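Local atomic coordinates of glutathione S-transferase omega-like 2 (Saccharomyces cerevisiae, PDB entry 5LKB), a protein that acts as a glutathione-dependent thiol transferase, reducing dehydroascorbate and dimethylarsinic acid and reacting with glutathionyl-(hydro)quinones. Residues C46-R51 and G222-G227; V302-C307 and L344-S349; D143-Y146 and Q151-A154; S18-T23 and Y146-Q151; K261-E266 and L273-T278. One frame throughout, in Å; residues are numbered along the deposited sequence. Where two conformers were deposited one is given.

Interaction 1. Residues C46-R51 and G222-G227; sequences CPWAHR and GVYKTG
Tyr-224 reaches out from helix 222-227 so that its hydroxyl abuts the CD-CG side of Pro-47: OH lies 3.2 Å from Pro-47 CD, and Pro-47 CG sits near the plane of the tyrosine ring, at its edge. With its CG anti to the carbonyl carbon (chi1 -77°), the tyrosine ring is carried away from its own helix toward 46-51. Alongside it slides the indole of Trp-48, running the other way; Trp-48 NE1 comes within 3.7 Å of Tyr-224 CE2. The two rings are 30° from parallel but slid apart, with little overlap. This is the cleft between the thioredoxin-fold domain and the all-helical domain of a glutathione transferase. Its nucleophile, Cys-46, caps helix 47-58: Ala-49 N donates to Cys-46 SG at 3.2 Å, almost straight at 176°. The Tyr-224 hydroxyl is hydrogen-bonded to Tyr-346 OH and to a bound glycerol, while its ring makes a cation-pi contact with the glutathione-binding Arg-15. An alanine in place of Tyr-224 is likely to open a gap beside Pro-47 and leave Tyr-346 OH without this partner. Within 46-51, Trp-48 CE3 lies 3.7 Å above the centre of the Arg-51 guanidinium.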
# COMPACT_ATOMS: atom_id res chain seq x y z
N CYS A 46 -3.91 -13.62 -13.80
CA CYS A 46 -5.34 -13.57 -13.56
C CYS A 46 -5.73 -14.60 -12.51
O CYS A 46 -5.45 -15.79 -12.71
CB CYS A 46 -6.09 -13.94 -14.87
SG CYS A 46 -7.84 -14.16 -14.65
N PRO A 47 -6.45 -14.23 -11.45
CA PRO A 47 -6.82 -15.19 -10.42
C PRO A 47 -7.92 -16.15 -10.88
O PRO A 47 -8.09 -17.22 -10.28
CB PRO A 47 -7.33 -14.28 -9.27
CG PRO A 47 -7.87 -13.10 -9.94
CD PRO A 47 -6.93 -12.85 -11.10
N TRP A 48 -8.70 -15.72 -11.87
CA TRP A 48 -9.74 -16.57 -12.43
C TRP A 48 -9.09 -17.69 -13.23
O TRP A 48 -9.39 -18.89 -13.03
CB TRP A 48 -10.68 -15.67 -13.26
CG TRP A 48 -11.13 -14.39 -12.60
CD1 TRP A 48 -10.63 -13.15 -12.85
CD2 TRP A 48 -12.03 -14.23 -11.50
NE1 TRP A 48 -11.16 -12.23 -12.00
CE2 TRP A 48 -12.06 -12.86 -11.17
CE3 TRP A 48 -12.87 -15.10 -10.78
CZ2 TRP A 48 -12.87 -12.35 -10.18
CZ3 TRP A 48 -13.68 -14.60 -9.82
CH2 TRP A 48 -13.67 -13.22 -9.51
N ALA A 49 -8.19 -17.31 -14.14
CA ALA A 49 -7.44 -18.31 -14.91
C ALA A 49 -6.59 -19.18 -14.00
O ALA A 49 -6.39 -20.37 -14.24
CB ALA A 49 -6.60 -17.61 -15.96
N HIS A 50 -6.04 -18.59 -12.92
CA HIS A 50 -5.22 -19.35 -12.01
C HIS A 50 -6.00 -20.54 -11.45
O HIS A 50 -5.44 -21.58 -11.21
CB HIS A 50 -4.64 -18.40 -10.93
CG HIS A 50 -3.53 -18.98 -10.11
ND1 HIS A 50 -2.90 -18.24 -9.11
CD2 HIS A 50 -2.88 -20.16 -10.18
CE1 HIS A 50 -1.93 -18.97 -8.59
NE2 HIS A 50 -1.89 -20.14 -9.23
N ARG A 51 -7.30 -20.38 -11.19
CA ARG A 51 -8.10 -21.48 -10.68
C ARG A 51 -7.96 -22.68 -11.57
O ARG A 51 -7.86 -23.79 -11.08
CB ARG A 51 -9.58 -21.11 -10.65
CG ARG A 51 -10.00 -19.89 -9.78
CD ARG A 51 -11.41 -19.54 -10.17
NE ARG A 51 -12.08 -18.73 -9.15
CZ ARG A 51 -13.36 -18.45 -9.18
NH1 ARG A 51 -14.12 -18.94 -10.18
NH2 ARG A 51 -13.89 -17.72 -8.22
N GLY A 222 -14.74 -8.95 -4.79
CA GLY A 222 -14.75 -7.80 -3.89
C GLY A 222 -13.53 -6.92 -4.05
O GLY A 222 -13.64 -5.70 -4.06
N VAL A 223 -12.35 -7.54 -4.22
CA VAL A 223 -11.15 -6.70 -4.40
C VAL A 223 -11.21 -5.90 -5.68
O VAL A 223 -10.71 -4.78 -5.73
CB VAL A 223 -9.85 -7.50 -4.32
CG1 VAL A 223 -9.72 -8.18 -2.97
CG2 VAL A 223 -9.71 -8.56 -5.46
N TYR A 224 -11.87 -6.40 -6.75
CA TYR A 224 -11.98 -5.69 -8.01
C TYR A 224 -13.02 -4.57 -7.95
O TYR A 224 -12.77 -3.47 -8.45
CB TYR A 224 -12.37 -6.65 -9.13
CG TYR A 224 -11.23 -7.51 -9.62
CD1 TYR A 224 -10.36 -7.04 -10.56
CD2 TYR A 224 -11.09 -8.80 -9.19
CE1 TYR A 224 -9.32 -7.82 -11.05
CE2 TYR A 224 -10.01 -9.60 -9.64
CZ TYR A 224 -9.16 -9.11 -10.63
OH TYR A 224 -8.10 -9.88 -11.16
N LYS A 225 -14.17 -4.84 -7.30
CA LYS A 225 -15.13 -3.75 -7.07
C LYS A 225 -14.52 -2.62 -6.23
O LYS A 225 -14.85 -1.44 -6.44
CB LYS A 225 -16.39 -4.34 -6.43
CG LYS A 225 -17.18 -5.30 -7.35
CD LYS A 225 -18.49 -5.77 -6.73
CE LYS A 225 -18.23 -6.70 -5.60
NZ LYS A 225 -19.49 -7.29 -5.05
N THR A 226 -13.60 -2.98 -5.32
CA THR A 226 -12.87 -1.98 -4.54
C THR A 226 -11.86 -1.23 -5.40
O THR A 226 -11.87 -0.00 -5.43
CB THR A 226 -12.17 -2.66 -3.36
OG1 THR A 226 -13.11 -3.32 -2.52
CG2 THR A 226 -11.41 -1.65 -2.54
N GLY A 227 -10.97 -1.95 -6.09
CA GLY A 227 -9.86 -1.27 -6.75
C GLY A 227 -10.24 -0.57 -8.02
O GLY A 227 -9.57 0.40 -8.41

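Interaction 2. Residues V302-C307 and L344-S349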
# COMPACT_ATOMS: atom_id res chain seq x y z
N VAL A 302 -3.41 -4.96 -1.74
CA VAL A 302 -3.22 -3.97 -0.69
C VAL A 302 -2.84 -2.59 -1.27
O VAL A 302 -3.57 -1.60 -1.07
CB VAL A 302 -2.18 -4.45 0.33
CG1 VAL A 302 -1.80 -3.32 1.31
CG2 VAL A 302 -2.74 -5.58 1.15
N GLN A 303 -1.75 -2.50 -2.01
CA GLN A 303 -1.31 -1.22 -2.55
C GLN A 303 -2.13 -0.76 -3.74
O GLN A 303 -2.47 0.43 -3.86
CB GLN A 303 0.16 -1.28 -2.93
CG GLN A 303 0.84 -0.00 -3.30
CD GLN A 303 0.51 0.54 -4.66
OE1 GLN A 303 0.30 -0.21 -5.62
NE2 GLN A 303 0.47 1.85 -4.78
N HIS A 304 -2.36 -1.67 -4.66
CA HIS A 304 -2.82 -1.32 -5.98
C HIS A 304 -4.33 -1.16 -6.00
O HIS A 304 -4.86 -0.23 -6.67
CB HIS A 304 -2.42 -2.41 -6.96
CG HIS A 304 -2.83 -2.14 -8.37
ND1 HIS A 304 -2.21 -1.20 -9.19
CD2 HIS A 304 -3.77 -2.77 -9.13
CE1 HIS A 304 -2.81 -1.23 -10.38
NE2 HIS A 304 -3.77 -2.16 -10.35
N PHE A 305 -5.05 -2.05 -5.34
CA PHE A 305 -6.50 -1.93 -5.22
C PHE A 305 -6.93 -1.27 -3.90
O PHE A 305 -8.12 -1.17 -3.60
CB PHE A 305 -7.20 -3.30 -5.36
CG PHE A 305 -7.32 -3.82 -6.80
CD1 PHE A 305 -6.98 -3.03 -7.93
CD2 PHE A 305 -7.84 -5.09 -7.04
CE1 PHE A 305 -7.16 -3.48 -9.27
CE2 PHE A 305 -8.05 -5.53 -8.35
CZ PHE A 305 -7.67 -4.73 -9.47
N LYS A 306 -5.99 -0.76 -3.12
CA LYS A 306 -6.28 0.01 -1.91
C LYS A 306 -7.05 -0.79 -0.89
O LYS A 306 -7.76 -0.24 -0.03
CB LYS A 306 -6.93 1.38 -2.21
CG LYS A 306 -6.21 2.19 -3.26
CD LYS A 306 -6.97 3.50 -3.54
CE LYS A 306 -6.18 4.37 -4.54
NZ LYS A 306 -5.75 3.81 -5.91
N CYS A 307 -6.80 -2.12 -0.86
CA CYS A 307 -7.46 -3.00 0.08
C CYS A 307 -6.53 -3.13 1.27
O CYS A 307 -5.86 -4.13 1.49
CB CYS A 307 -7.63 -4.34 -0.59
SG CYS A 307 -9.01 -4.37 -1.82
N LEU A 344 3.40 -7.32 -12.27
CA LEU A 344 3.51 -6.54 -13.50
C LEU A 344 2.16 -6.33 -14.15
O LEU A 344 1.82 -5.23 -14.56
CB LEU A 344 4.49 -7.21 -14.47
CG LEU A 344 5.97 -7.18 -14.10
CD1 LEU A 344 6.70 -8.17 -15.00
CD2 LEU A 344 6.48 -5.73 -14.29
N HIS A 345 1.33 -7.38 -14.24
CA HIS A 345 0.04 -7.20 -14.91
C HIS A 345 -0.73 -6.03 -14.34
O HIS A 345 -1.17 -5.12 -15.06
CB HIS A 345 -0.83 -8.46 -14.81
CG HIS A 345 -2.24 -8.18 -15.18
ND1 HIS A 345 -2.57 -7.82 -16.46
CD2 HIS A 345 -3.37 -8.08 -14.44
CE1 HIS A 345 -3.85 -7.49 -16.50
NE2 HIS A 345 -4.36 -7.64 -15.29
N TYR A 346 -0.98 -6.07 -13.02
CA TYR A 346 -1.88 -5.11 -12.45
C TYR A 346 -1.29 -3.72 -12.51
O TYR A 346 -1.96 -2.77 -12.92
CB TYR A 346 -2.18 -5.50 -11.01
CG TYR A 346 -3.19 -6.67 -10.83
CD1 TYR A 346 -2.76 -7.99 -10.79
CD2 TYR A 346 -4.54 -6.42 -10.63
CE1 TYR A 346 -3.63 -9.00 -10.58
CE2 TYR A 346 -5.45 -7.44 -10.45
CZ TYR A 346 -4.99 -8.73 -10.44
OH TYR A 346 -5.81 -9.80 -10.19
N THR A 347 -0.03 -3.58 -12.10
CA THR A 347 0.54 -2.25 -11.98
C THR A 347 0.86 -1.60 -13.33
O THR A 347 0.86 -0.37 -13.44
CB THR A 347 1.80 -2.27 -11.12
OG1 THR A 347 2.79 -3.08 -11.75
CG2 THR A 347 1.48 -2.73 -9.69
N ARG A 348 1.16 -2.40 -14.34
CA ARG A 348 1.48 -1.87 -15.66
C ARG A 348 0.28 -1.75 -16.57
O ARG A 348 0.37 -0.99 -17.54
CB ARG A 348 2.51 -2.76 -16.36
CG ARG A 348 3.81 -3.02 -15.61
CD ARG A 348 4.56 -1.71 -15.43
NE ARG A 348 5.90 -1.95 -14.88
CZ ARG A 348 6.94 -2.37 -15.58
NH1 ARG A 348 6.84 -2.55 -16.91
NH2 ARG A 348 8.07 -2.67 -14.96
N SER A 349 -0.83 -2.40 -16.28
CA SER A 349 -1.98 -2.33 -17.19
C SER A 349 -3.06 -1.35 -16.75
O SER A 349 -3.79 -0.86 -17.61
CB SER A 349 -2.63 -3.70 -17.34
OG SER A 349 -1.72 -4.71 -17.70
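His-304 lays one face of its imidazole against the backbone of helix 339-349, where Tyr-346 CB makes a CH-pi contact, 4.0 Å from the ring centroid and 29° off the normal. Thr-347 N lies over the same ring, toward its rim. Swinging CG anti to the backbone N (chi1 -179°) takes the imidazole out from the end of helix 285-304 and across the tyrosine side chain at about a right angle. Its CE1 comes 3.1 Å from Tyr-346 O; NE2 is also close to that oxygen, but the angle is poor, and its hydrogen bond goes to His-350 ND1 instead. The methyl of Thr-347 finishes this side, CG2 standing 4.0 Å from His-304 ND1. Phe-305, the next residue, takes the Tyr-346 ring in an offset edge-to-face pair with planes at 84°: the tyrosine edge is directed to the phenylalanine face, and Phe-305 CZ is 3.6 Å from Tyr-346 CE2. Held from this side, Tyr-346 sends its hydroxyl to those of Tyr-224 and Tyr-301. Both segments lie in the all-helical C-terminal domain of this glutathione transferase, and here their packing borders the active-site pocket, with the Tyr-346 side chain about 6 Å from that of the nucleophile Cys-46.

Interaction 3. Residues D143-Y146 and Q151-A154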
# COMPACT_ATOMS: atom_id res chain seq x y z
N ASP A 143 -8.56 -13.02 -31.37
CA ASP A 143 -8.60 -13.88 -32.57
C ASP A 143 -9.33 -15.19 -32.31
O ASP A 143 -10.03 -15.69 -33.19
CB ASP A 143 -7.20 -14.15 -33.13
CG ASP A 143 -6.46 -12.86 -33.58
OD1 ASP A 143 -7.10 -11.92 -34.09
OD2 ASP A 143 -5.21 -12.83 -33.45
N LEU A 144 -9.12 -15.80 -31.14
CA LEU A 144 -9.86 -17.00 -30.76
C LEU A 144 -11.35 -16.71 -30.60
O LEU A 144 -12.20 -17.51 -31.04
CB LEU A 144 -9.31 -17.56 -29.44
CG LEU A 144 -7.87 -18.01 -29.52
CD1 LEU A 144 -7.22 -18.27 -28.11
CD2 LEU A 144 -7.75 -19.28 -30.39
N TYR A 145 -11.68 -15.56 -30.01
CA TYR A 145 -13.07 -15.17 -29.78
C TYR A 145 -13.80 -14.96 -31.11
O TYR A 145 -14.90 -15.49 -31.31
CB TYR A 145 -13.13 -13.90 -28.89
CG TYR A 145 -13.05 -14.19 -27.41
CD1 TYR A 145 -11.83 -14.33 -26.75
CD2 TYR A 145 -14.18 -14.29 -26.66
CE1 TYR A 145 -11.78 -14.63 -25.41
CE2 TYR A 145 -14.14 -14.58 -25.31
CZ TYR A 145 -12.92 -14.74 -24.68
OH TYR A 145 -12.97 -15.06 -23.32
N TYR A 146 -13.18 -14.23 -32.03
CA TYR A 146 -13.83 -13.98 -33.33
C TYR A 146 -13.91 -15.25 -34.17
O TYR A 146 -14.89 -15.45 -34.91
CB TYR A 146 -13.08 -12.86 -34.07
CG TYR A 146 -13.25 -11.47 -33.49
CD1 TYR A 146 -14.50 -11.01 -33.07
CD2 TYR A 146 -12.17 -10.60 -33.37
CE1 TYR A 146 -14.67 -9.71 -32.55
CE2 TYR A 146 -12.34 -9.29 -32.84
CZ TYR A 146 -13.57 -8.88 -32.43
OH TYR A 146 -13.76 -7.61 -31.93
N GLN A 151 -19.48 -12.54 -34.32
CA GLN A 151 -20.31 -11.47 -33.80
C GLN A 151 -20.01 -11.13 -32.35
O GLN A 151 -20.75 -10.35 -31.75
CB GLN A 151 -21.80 -11.85 -33.95
CG GLN A 151 -22.40 -11.51 -35.31
CD GLN A 151 -21.66 -12.18 -36.44
OE1 GLN A 151 -21.76 -13.38 -36.62
NE2 GLN A 151 -20.88 -11.39 -37.18
N TYR A 152 -18.97 -11.71 -31.76
CA TYR A 152 -18.68 -11.47 -30.35
C TYR A 152 -18.43 -9.99 -30.11
O TYR A 152 -17.73 -9.34 -30.89
CB TYR A 152 -17.46 -12.29 -29.91
CG TYR A 152 -17.21 -12.26 -28.42
CD1 TYR A 152 -18.00 -12.98 -27.53
CD2 TYR A 152 -16.20 -11.47 -27.88
CE1 TYR A 152 -17.77 -12.95 -26.13
CE2 TYR A 152 -15.99 -11.41 -26.50
CZ TYR A 152 -16.75 -12.17 -25.65
OH TYR A 152 -16.57 -12.11 -24.30
N SER A 153 -18.99 -9.44 -29.03
CA SER A 153 -18.79 -8.03 -28.75
C SER A 153 -18.81 -7.74 -27.25
O SER A 153 -19.49 -6.83 -26.78
CB SER A 153 -19.83 -7.18 -29.48
OG SER A 153 -21.10 -7.48 -28.94
N ALA A 154 -18.07 -8.53 -26.48
CA ALA A 154 -17.76 -8.23 -25.09
C ALA A 154 -16.25 -8.25 -24.93
O ALA A 154 -15.50 -8.26 -25.91
CB ALA A 154 -18.46 -9.23 -24.17
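Tyr-145 can be followed outward over Tyr-152, beginning at CB, which lies 4.0 Å from Tyr-152 CD2. One atom on, Tyr-145 CG is 4.1 Å from Tyr-152 CE2. CD2 makes the close approach: it sits 3.4 Å above the Tyr-152 plane, toward the rim on the CE2 and CZ side. Further out, Tyr-145 CE2 meets CZ and OH of Tyr-152, both at 3.6 Å. The two side chains cross at a slant, ring planes 41° apart, neither stacked nor edge-to-face. At the tip, Tyr-145 OH leaves the pair and hydrogen-bonds with Thr-157 O and Asn-172 ND2. Tyr-152 comes to meet it because its CG is anti to the backbone N (chi1 -172°), and its hydroxyl is held by Arg-155 O. On the far face of Tyr-152 the chain folds back, placing Ala-154 N 3.6 Å above the ring and sandwiching it. Tyr-146 plays a smaller part: its CE1 lies 3.5 Å from Tyr-152 O, which is near the plane of the Tyr-146 ring, at its edge. The contact thus folds the loop leading to strand 160-163 back onto helix 141-148, while Tyr-145 also packs on Val-160 of that strand and Leu-144 on its Trp-162.

Interaction 4. Residues S18-T23 and Y146-Q151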
# COMPACT_ATOMS: atom_id res chain seq x y z
N SER A 18 -19.92 -14.10 -18.41
CA SER A 18 -19.23 -14.85 -19.44
C SER A 18 -20.22 -15.51 -20.40
O SER A 18 -21.24 -16.06 -19.98
CB SER A 18 -18.42 -15.96 -18.81
OG SER A 18 -17.49 -15.41 -17.91
N SER A 19 -19.85 -15.50 -21.67
CA SER A 19 -20.73 -15.90 -22.75
C SER A 19 -20.62 -17.35 -23.14
O SER A 19 -21.59 -17.87 -23.71
CB SER A 19 -20.42 -15.10 -24.01
OG SER A 19 -20.48 -13.74 -23.70
N PHE A 20 -19.53 -18.06 -22.87
CA PHE A 20 -19.33 -19.42 -23.35
C PHE A 20 -19.47 -20.35 -22.15
O PHE A 20 -18.62 -20.35 -21.25
CB PHE A 20 -18.00 -19.61 -24.07
CG PHE A 20 -17.86 -18.75 -25.28
CD1 PHE A 20 -17.34 -17.47 -25.17
CD2 PHE A 20 -18.27 -19.20 -26.53
CE1 PHE A 20 -17.20 -16.66 -26.28
CE2 PHE A 20 -18.17 -18.38 -27.64
CZ PHE A 20 -17.62 -17.10 -27.51
N ARG A 21 -20.49 -21.18 -22.14
CA ARG A 21 -20.90 -21.86 -20.94
C ARG A 21 -21.19 -23.34 -21.18
O ARG A 21 -21.83 -23.99 -20.34
CB ARG A 21 -22.14 -21.17 -20.38
CG ARG A 21 -21.92 -19.64 -20.21
CD ARG A 21 -20.82 -19.22 -19.17
NE ARG A 21 -21.26 -19.58 -17.82
CZ ARG A 21 -21.88 -18.77 -16.97
NH1 ARG A 21 -22.17 -17.52 -17.31
NH2 ARG A 21 -22.29 -19.20 -15.79
N GLU A 22 -20.59 -23.90 -22.21
CA GLU A 22 -20.82 -25.31 -22.54
C GLU A 22 -19.93 -26.24 -21.72
O GLU A 22 -19.07 -25.81 -20.92
CB GLU A 22 -20.71 -25.54 -24.04
CG GLU A 22 -22.10 -25.29 -24.75
CD GLU A 22 -23.00 -26.51 -24.77
OE1 GLU A 22 -22.62 -27.51 -24.14
OE2 GLU A 22 -24.09 -26.39 -25.41
N THR A 23 -20.15 -27.53 -21.87
CA THR A 23 -19.44 -28.54 -21.11
C THR A 23 -18.89 -29.60 -22.06
O THR A 23 -19.09 -29.52 -23.27
CB THR A 23 -20.31 -29.16 -20.01
OG1 THR A 23 -19.46 -29.88 -19.11
CG2 THR A 23 -21.42 -30.09 -20.60
N TYR A 146 -13.18 -14.23 -32.03
CA TYR A 146 -13.83 -13.98 -33.33
C TYR A 146 -13.91 -15.25 -34.17
O TYR A 146 -14.89 -15.45 -34.91
CB TYR A 146 -13.08 -12.86 -34.07
CG TYR A 146 -13.25 -11.47 -33.49
CD1 TYR A 146 -14.50 -11.01 -33.07
CD2 TYR A 146 -12.17 -10.60 -33.37
CE1 TYR A 146 -14.67 -9.71 -32.55
CE2 TYR A 146 -12.34 -9.29 -32.84
CZ TYR A 146 -13.57 -8.88 -32.43
OH TYR A 146 -13.76 -7.61 -31.93
N LYS A 147 -12.90 -16.12 -34.09
CA LYS A 147 -13.00 -17.43 -34.73
C LYS A 147 -14.23 -18.19 -34.24
O LYS A 147 -15.02 -18.71 -35.05
CB LYS A 147 -11.72 -18.24 -34.49
CG LYS A 147 -11.70 -19.61 -35.16
CD LYS A 147 -11.89 -19.49 -36.68
CE LYS A 147 -11.89 -20.86 -37.32
NZ LYS A 147 -12.05 -20.80 -38.80
N SER A 148 -14.41 -18.28 -32.94
CA SER A 148 -15.54 -18.99 -32.37
C SER A 148 -16.86 -18.32 -32.77
O SER A 148 -17.81 -19.01 -33.18
CB SER A 148 -15.40 -19.05 -30.86
OG SER A 148 -16.14 -20.09 -30.24
N ASP A 149 -16.92 -17.00 -32.72
CA ASP A 149 -18.17 -16.27 -32.90
C ASP A 149 -17.78 -14.92 -33.50
O ASP A 149 -17.31 -14.02 -32.79
CB ASP A 149 -18.93 -16.10 -31.59
CG ASP A 149 -20.14 -15.20 -31.72
OD1 ASP A 149 -20.47 -14.85 -32.86
OD2 ASP A 149 -20.73 -14.83 -30.67
N PRO A 150 -17.88 -14.78 -34.82
CA PRO A 150 -17.54 -13.50 -35.46
C PRO A 150 -18.35 -12.32 -34.97
O PRO A 150 -17.92 -11.18 -35.16
CB PRO A 150 -17.78 -13.79 -36.95
CG PRO A 150 -17.49 -15.27 -37.06
CD PRO A 150 -18.13 -15.84 -35.81
N GLN A 151 -19.48 -12.54 -34.32
CA GLN A 151 -20.31 -11.47 -33.80
C GLN A 151 -20.01 -11.13 -32.35
O GLN A 151 -20.75 -10.35 -31.75
CB GLN A 151 -21.80 -11.85 -33.95
CG GLN A 151 -22.40 -11.51 -35.31
CD GLN A 151 -21.66 -12.18 -36.44
OE1 GLN A 151 -21.76 -13.38 -36.62
NE2 GLN A 151 -20.88 -11.39 -37.18
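Phe-20 buries more surface here than any other residue, pushing its ring from the extended N-terminal loop toward the end of helix 141-148. The outer CE2-CZ side of the ring does the touching. Ser-148 meets it first: OG is 3.7 Å from Phe-20 CE2, approaching obliquely. That is a van der Waals contact, since the hydroxyl has its hydrogen bond with Ile-169 N of strand 168-171. Ser-148 OG stands anti to its own backbone N (chi1 -158°), a setting that lets the one oxygen serve the strand and border the phenylalanine together. Asp-149 is the third participant, offering its CB at the ring edge, 4.4 Å from Phe-20 CZ. Its carboxylate turns to its own chain: OD1 accepts from Gln-151 N at 2.9 Å, 53° out of the carboxylate plane, and closes an Asx turn just where the chain leaves the helix. On the loop side, Arg-21 NE forms a salt bridge with Glu-176. Backbone bonds from Phe-20 to Asn-172 and from Glu-22 to Val-170 run the loop beside strand 168-171. The contact lays the N-terminal loop against the end of helix 141-148 at the edge of the thioredoxin-fold domain, close to the glutathione site, the Phe-20 side chain being about 7 Å from that of the glutathione-binding Glu-173.

Interaction 5. Residues K261-E266 and L273-T278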
# COMPACT_ATOMS: atom_id res chain seq x y z
N LYS A 261 -6.21 -28.46 16.94
CA LYS A 261 -5.28 -28.43 18.07
C LYS A 261 -5.73 -29.40 19.16
O LYS A 261 -4.91 -30.10 19.76
CB LYS A 261 -5.22 -26.99 18.60
CG LYS A 261 -3.93 -26.60 19.36
N ALA A 262 -7.04 -29.46 19.41
CA ALA A 262 -7.56 -30.41 20.40
C ALA A 262 -7.45 -31.84 19.89
O ALA A 262 -7.07 -32.76 20.64
CB ALA A 262 -9.01 -30.07 20.66
N LYS A 263 -7.80 -32.06 18.63
CA LYS A 263 -7.75 -33.41 18.09
C LYS A 263 -6.33 -33.96 18.15
O LYS A 263 -6.12 -35.12 18.52
CB LYS A 263 -8.28 -33.40 16.66
CG LYS A 263 -8.21 -34.74 15.97
CD LYS A 263 -8.93 -34.69 14.64
CE LYS A 263 -8.91 -36.05 13.97
NZ LYS A 263 -8.96 -35.89 12.51
N TYR A 264 -5.35 -33.13 17.85
CA TYR A 264 -4.00 -33.61 17.58
C TYR A 264 -2.92 -33.03 18.48
O TYR A 264 -1.82 -33.59 18.53
CB TYR A 264 -3.61 -33.28 16.13
CG TYR A 264 -4.32 -34.08 15.07
CD1 TYR A 264 -4.60 -35.43 15.26
CD2 TYR A 264 -4.67 -33.50 13.86
CE1 TYR A 264 -5.24 -36.17 14.27
CE2 TYR A 264 -5.30 -34.23 12.88
CZ TYR A 264 -5.58 -35.57 13.09
OH TYR A 264 -6.20 -36.31 12.11
N GLY A 265 -3.19 -31.95 19.20
CA GLY A 265 -2.16 -31.31 19.99
C GLY A 265 -1.39 -30.32 19.15
O GLY A 265 -0.97 -30.64 18.03
N GLU A 266 -1.15 -29.13 19.70
CA GLU A 266 -0.48 -28.06 18.95
C GLU A 266 0.87 -28.48 18.39
O GLU A 266 1.33 -27.89 17.41
CB GLU A 266 -0.32 -26.82 19.85
N LEU A 273 -2.08 -29.44 9.76
CA LEU A 273 -2.14 -28.82 8.44
C LEU A 273 -2.75 -29.75 7.40
O LEU A 273 -3.39 -29.28 6.45
CB LEU A 273 -0.73 -28.34 8.02
CG LEU A 273 -0.09 -27.16 8.77
CD1 LEU A 273 1.35 -26.91 8.22
CD2 LEU A 273 -1.00 -26.00 8.58
N GLY A 274 -2.59 -31.07 7.57
CA GLY A 274 -3.18 -32.04 6.66
C GLY A 274 -4.69 -32.00 6.62
O GLY A 274 -5.28 -32.59 5.70
N GLU A 275 -5.34 -31.33 7.58
CA GLU A 275 -6.78 -31.18 7.59
C GLU A 275 -7.21 -29.72 7.66
O GLU A 275 -8.39 -29.45 7.89
CB GLU A 275 -7.36 -31.99 8.75
CG GLU A 275 -7.29 -33.52 8.45
CD GLU A 275 -7.28 -34.38 9.73
OE1 GLU A 275 -6.49 -35.37 9.81
OE2 GLU A 275 -8.05 -34.05 10.64
N PHE A 276 -6.29 -28.78 7.45
CA PHE A 276 -6.58 -27.35 7.71
C PHE A 276 -7.05 -26.68 6.43
O PHE A 276 -6.25 -26.13 5.68
CB PHE A 276 -5.35 -26.69 8.31
CG PHE A 276 -5.57 -25.26 8.73
CD1 PHE A 276 -6.64 -24.89 9.54
CD2 PHE A 276 -4.67 -24.29 8.34
CE1 PHE A 276 -6.84 -23.54 9.91
CE2 PHE A 276 -4.84 -22.97 8.73
CZ PHE A 276 -5.91 -22.59 9.53
N PHE A 277 -8.36 -26.74 6.15
CA PHE A 277 -8.98 -26.27 4.91
C PHE A 277 -10.28 -25.53 5.21
O PHE A 277 -10.83 -25.60 6.31
CB PHE A 277 -9.25 -27.43 3.92
CG PHE A 277 -8.04 -28.24 3.60
CD1 PHE A 277 -7.12 -27.76 2.68
CD2 PHE A 277 -7.78 -29.45 4.24
CE1 PHE A 277 -6.00 -28.47 2.37
CE2 PHE A 277 -6.65 -30.15 3.93
CZ PHE A 277 -5.74 -29.65 2.98
N THR A 278 -10.73 -24.76 4.23
CA THR A 278 -11.88 -23.88 4.44
C THR A 278 -13.18 -24.66 4.66
O THR A 278 -14.01 -24.27 5.49
CB THR A 278 -12.09 -22.88 3.29
OG1 THR A 278 -12.10 -23.55 2.02
CG2 THR A 278 -10.97 -21.79 3.32
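Helix 232-264 ends at Tyr-264, and Gly-265 turns out of it with positive phi (86°), while in 273-278, Leu-273 to Phe-276 form a type I beta turn. That turn presents Glu-275 to Lys-263 and Tyr-264. The carboxylate is shared: Lys-263 NZ forms a salt bridge with Glu-275 OE2 at 2.8 Å, on the syn side and 22° out of plane, and Tyr-264 OH donates to the syn lone pair of Glu-275 OE1 at 2.5 Å. The ring and carboxylate planes are 70° apart, with Glu-275 CD in the plane of the tyrosine ring, at its edge. Lys-263 NZ also donates to Tyr-264 OH, closing a triangle. The lysine reaches this far because its chain is extended, its CG lying over one face of the Tyr-264 ring. A phenylalanine at Tyr-264 would probably leave Glu-275 OE1 without this donor and the carboxylate freer to turn. The contact bridges the end of helix 232-264 and the loop before helix 285-304, where Phe-276 packs between helices 232-264 and 317-329.

In the fold
Interactions 1 and 2 adjoin, their centres about 11 Å apart, and the tyrosine hydroxyls of 222-227 and 344-349 join them beside the active site. Interactions 3 and 4 form a second pair, about 7 Å between centres, on helix 141-148 in the thioredoxin-fold domain; there Phe-20 CE1 lies 3.8 Å from both Tyr-145 CE2 and Tyr-152 CE1. Along the chain, interaction 3 falls between the two segments of interaction 1, interaction 4 crosses it, and interaction 5 comes between interactions 1 and 2. Interaction 5 lies in the helical domain, its centre about 48 Å from that of interaction 3. The first pair thus lines the catalytic cleft, the second borders the glutathione site, and the fifth stays remote.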